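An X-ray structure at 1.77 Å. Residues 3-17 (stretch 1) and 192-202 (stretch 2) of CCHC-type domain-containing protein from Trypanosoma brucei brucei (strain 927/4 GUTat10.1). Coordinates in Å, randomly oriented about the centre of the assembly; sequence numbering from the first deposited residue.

Stretch 1 3-17: SATSSSSMILKYPYR
Stretch 2 192-202: VRHILLLSNYL

Two helices, residues 4-12 and 192-202, pack almost antiparallel at 169°, their axes 9.2 Å apart at closest. CA-to-CA register pairs Ala4 with Asn200 (5.4 Å), Ser8 with Leu197 (5.4 Å) and Leu12 with Arg193 (6.1 Å). Ala4 and Ser8, four residues apart, give the Tyr201 ring its seat. Ala4 CB lies 3.4 Å from the ring centroid, 6° off its normal, while Ser8 OG meets the ring edge. Tyr201 (chi1 m, chi2 85°) ends in an OH 3.3 Å from Thr5 OG1, a weak hydrogen bond. Ser8 (m) turns its OG back to its own helix, donating to Ala4 O at a very short 2.3 Å. Water 1 fills the gap alongside, donating to Ala4 O (2.8 Å) and Leu197 O (3.1 Å) and accepting from Asn200 ND2 (2.8 Å).

One turn on, Ile11 (m, t) is the main bump: its CD1 enters the hollow between Leu196 (t, p), Leu197 (p, p) and Asn200 (chi1 m, chi2 -23°), 3.9 Å from Leu197 CB, 4.2 Å from Leu196 CD2 and 3.7 Å from Asn200 ND2. Leu12 (m, t) starts away but swings CD2 to 3.7 Å from Leu197 CD2.

Past the helix, Tyr14 (phi/psi -62/123) presents its carbonyl to extended Arg193 (m, t, t): NE and NH2 both donate to Tyr14 O, at 2.8 and 2.9 Å, a fork that clamps the chain leaving the helix.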

# COMPACT_ATOMS: atom_id res chain seq x y z
N SER A 3 18.65 5.20 9.79
CA SER A 3 17.48 4.50 10.31
C SER A 3 16.25 4.77 9.45
O SER A 3 16.24 5.70 8.63
CB SER A 3 17.19 4.92 11.75
OG SER A 3 16.68 6.25 11.78
N ALA A 4 15.22 3.95 9.65
CA ALA A 4 13.98 4.14 8.89
C ALA A 4 13.31 5.46 9.24
O ALA A 4 12.62 6.04 8.39
CB ALA A 4 13.04 2.96 9.13
N THR A 5 13.52 5.96 10.46
CA THR A 5 12.85 7.18 10.89
C THR A 5 13.45 8.41 10.23
O THR A 5 12.72 9.30 9.78
CB THR A 5 12.94 7.31 12.41
OG1 THR A 5 12.24 6.22 13.03
CG2 THR A 5 12.34 8.64 12.86
N SER A 6 14.78 8.49 10.19
CA SER A 6 15.44 9.61 9.52
C SER A 6 15.26 9.52 8.01
O SER A 6 15.03 10.54 7.34
CB SER A 6 16.92 9.63 9.90
OG SER A 6 17.10 9.52 11.31
N SER A 7 15.36 8.31 7.44
CA SER A 7 15.09 8.11 6.02
C SER A 7 13.68 8.54 5.64
O SER A 7 13.43 8.92 4.49
CB SER A 7 15.29 6.64 5.65
OG SER A 7 16.63 6.25 5.76
N SER A 8 12.74 8.46 6.58
CA SER A 8 11.37 8.83 6.26
C SER A 8 11.25 10.33 5.98
O SER A 8 10.48 10.74 5.10
CB SER A 8 10.44 8.42 7.40
OG SER A 8 10.62 7.04 7.71
N SER A 9 11.99 11.15 6.71
CA SER A 9 11.88 12.59 6.51
C SER A 9 12.37 12.99 5.14
O SER A 9 11.80 13.88 4.51
CB SER A 9 12.64 13.32 7.61
OG SER A 9 11.96 13.16 8.84
N MET A 10 13.42 12.33 4.64
CA MET A 10 13.89 12.63 3.29
C MET A 10 12.84 12.26 2.26
O MET A 10 12.52 13.05 1.36
CB MET A 10 15.20 11.90 3.01
N ILE A 11 12.28 11.05 2.38
CA ILE A 11 11.33 10.56 1.39
C ILE A 11 10.09 11.45 1.34
O ILE A 11 9.53 11.70 0.27
CB ILE A 11 10.96 9.10 1.71
CG1 ILE A 11 12.18 8.20 1.57
CG2 ILE A 11 9.79 8.62 0.82
CD1 ILE A 11 11.91 6.76 2.04
N LEU A 12 9.64 11.93 2.50
CA LEU A 12 8.44 12.77 2.54
C LEU A 12 8.64 14.11 1.85
O LEU A 12 7.64 14.77 1.51
CB LEU A 12 8.00 12.99 4.00
CG LEU A 12 7.39 11.81 4.75
CD1 LEU A 12 7.06 12.20 6.18
CD2 LEU A 12 6.13 11.32 4.06
N LYS A 13 9.87 14.54 1.61
CA LYS A 13 10.15 15.79 0.91
C LYS A 13 10.34 15.60 -0.59
O LYS A 13 10.62 16.58 -1.28
CB LYS A 13 11.39 16.46 1.51
CG LYS A 13 11.25 16.78 2.97
CD LYS A 13 12.17 17.91 3.41
CE LYS A 13 13.62 17.56 3.22
NZ LYS A 13 14.51 18.62 3.76
N TYR A 14 10.20 14.37 -1.10
CA TYR A 14 10.39 14.12 -2.53
C TYR A 14 9.36 14.90 -3.34
O TYR A 14 8.15 14.74 -3.11
CB TYR A 14 10.25 12.64 -2.87
CG TYR A 14 11.38 11.71 -2.44
CD1 TYR A 14 12.49 12.17 -1.74
CD2 TYR A 14 11.31 10.36 -2.75
CE1 TYR A 14 13.51 11.30 -1.38
CE2 TYR A 14 12.30 9.49 -2.39
CZ TYR A 14 13.41 9.96 -1.70
OH TYR A 14 14.40 9.06 -1.36
N PRO A 15 9.78 15.75 -4.26
CA PRO A 15 8.80 16.43 -5.12
C PRO A 15 8.23 15.46 -6.14
O PRO A 15 8.82 14.44 -6.46
CB PRO A 15 9.63 17.52 -5.81
CG PRO A 15 11.06 17.11 -5.65
CD PRO A 15 11.17 15.97 -4.69
N TYR A 16 7.05 15.78 -6.63
CA TYR A 16 6.51 15.04 -7.76
C TYR A 16 6.94 15.68 -9.08
O TYR A 16 7.24 16.88 -9.16
CB TYR A 16 4.98 14.94 -7.72
CG TYR A 16 4.23 16.24 -7.89
CD1 TYR A 16 4.06 16.80 -9.15
CD2 TYR A 16 3.65 16.88 -6.81
CE1 TYR A 16 3.38 18.00 -9.32
CE2 TYR A 16 2.96 18.07 -6.98
CZ TYR A 16 2.82 18.62 -8.23
OH TYR A 16 2.14 19.79 -8.41
N ARG A 17 6.93 14.86 -10.12
CA ARG A 17 7.24 15.29 -11.48
C ARG A 17 6.23 14.64 -12.41
O ARG A 17 6.18 13.42 -12.50
CB ARG A 17 8.64 14.85 -11.88
CG ARG A 17 9.15 15.47 -13.15
CD ARG A 17 10.66 15.57 -13.04
NE ARG A 17 11.00 16.31 -11.84
CZ ARG A 17 12.13 16.17 -11.16
NH1 ARG A 17 12.34 16.90 -10.07
NH2 ARG A 17 13.05 15.28 -11.55
N VAL A 192 2.75 6.75 -2.77
CA VAL A 192 3.97 6.02 -3.08
C VAL A 192 5.12 6.46 -2.18
O VAL A 192 6.01 5.66 -1.88
CB VAL A 192 4.37 6.12 -4.56
CG1 VAL A 192 3.47 5.21 -5.43
CG2 VAL A 192 4.40 7.58 -5.04
N ARG A 193 5.12 7.73 -1.75
CA ARG A 193 6.09 8.13 -0.73
C ARG A 193 5.92 7.29 0.53
O ARG A 193 6.89 6.79 1.09
CB ARG A 193 5.92 9.61 -0.36
CG ARG A 193 6.24 10.63 -1.44
CD ARG A 193 6.33 12.01 -0.81
NE ARG A 193 6.30 13.07 -1.79
CZ ARG A 193 5.22 13.79 -2.10
NH1 ARG A 193 4.05 13.55 -1.51
NH2 ARG A 193 5.29 14.73 -3.02
N HIS A 194 4.67 7.14 0.97
CA HIS A 194 4.38 6.34 2.16
C HIS A 194 4.73 4.88 1.96
O HIS A 194 5.24 4.23 2.86
CB HIS A 194 2.90 6.48 2.51
CG HIS A 194 2.50 7.87 2.83
ND1 HIS A 194 3.35 8.76 3.46
CD2 HIS A 194 1.35 8.54 2.61
CE1 HIS A 194 2.73 9.92 3.61
NE2 HIS A 194 1.52 9.81 3.11
N ILE A 195 4.48 4.34 0.77
CA ILE A 195 4.84 2.97 0.48
C ILE A 195 6.35 2.77 0.58
O ILE A 195 6.82 1.80 1.17
CB ILE A 195 4.32 2.56 -0.90
CG1 ILE A 195 2.79 2.47 -0.83
CG2 ILE A 195 4.91 1.22 -1.30
CD1 ILE A 195 2.08 2.33 -2.22
N LEU A 196 7.12 3.67 -0.02
CA LEU A 196 8.57 3.48 -0.01
C LEU A 196 9.11 3.61 1.41
O LEU A 196 9.94 2.81 1.84
CB LEU A 196 9.24 4.47 -0.97
CG LEU A 196 10.75 4.29 -1.20
CD1 LEU A 196 11.03 2.99 -1.92
CD2 LEU A 196 11.37 5.47 -1.96
N LEU A 197 8.60 4.57 2.17
CA LEU A 197 9.13 4.70 3.53
C LEU A 197 8.70 3.52 4.39
O LEU A 197 9.47 3.05 5.24
CB LEU A 197 8.71 6.03 4.13
CG LEU A 197 7.32 6.33 4.69
CD1 LEU A 197 7.17 5.87 6.15
CD2 LEU A 197 7.05 7.81 4.56
N LEU A 198 7.47 3.01 4.18
CA LEU A 198 7.03 1.84 4.93
C LEU A 198 7.89 0.63 4.65
O LEU A 198 8.08 -0.22 5.55
CB LEU A 198 5.58 1.51 4.58
CG LEU A 198 4.57 2.41 5.31
CD1 LEU A 198 3.16 2.21 4.75
CD2 LEU A 198 4.61 2.18 6.83
N SER A 199 8.39 0.49 3.42
CA SER A 199 9.25 -0.64 3.09
C SER A 199 10.52 -0.62 3.93
O SER A 199 11.06 -1.68 4.24
CB SER A 199 9.61 -0.65 1.61
OG SER A 199 10.47 0.44 1.30
N ASN A 200 10.97 0.56 4.35
CA ASN A 200 12.16 0.64 5.18
C ASN A 200 11.92 0.03 6.55
O ASN A 200 12.86 -0.46 7.19
CB ASN A 200 12.61 2.10 5.34
CG ASN A 200 13.28 2.65 4.10
OD1 ASN A 200 13.81 1.89 3.28
ND2 ASN A 200 13.28 3.97 3.96
N TYR A 201 10.69 0.08 7.03
CA TYR A 201 10.38 -0.48 8.32
C TYR A 201 10.07 -1.97 8.25
O TYR A 201 10.37 -2.70 9.19
CB TYR A 201 9.18 0.23 8.94
CG TYR A 201 9.45 1.65 9.37
CD1 TYR A 201 9.34 2.71 8.47
CD2 TYR A 201 9.79 1.94 10.68
CE1 TYR A 201 9.57 4.00 8.86
CE2 TYR A 201 10.02 3.22 11.08
CZ TYR A 201 9.90 4.25 10.18
OH TYR A 201 10.13 5.52 10.60
N LEU A 202 9.47 -2.42 7.15
CA LEU A 202 8.93 -3.77 7.07
C LEU A 202 9.85 -4.75 6.38
O LEU A 202 9.81 -5.94 6.69
CB LEU A 202 7.57 -3.74 6.35
CG LEU A 202 6.43 -3.06 7.12
CD1 LEU A 202 5.16 -2.86 6.27
CD2 LEU A 202 6.10 -3.84 8.40
O HOH W 1 11.64 5.09 5.96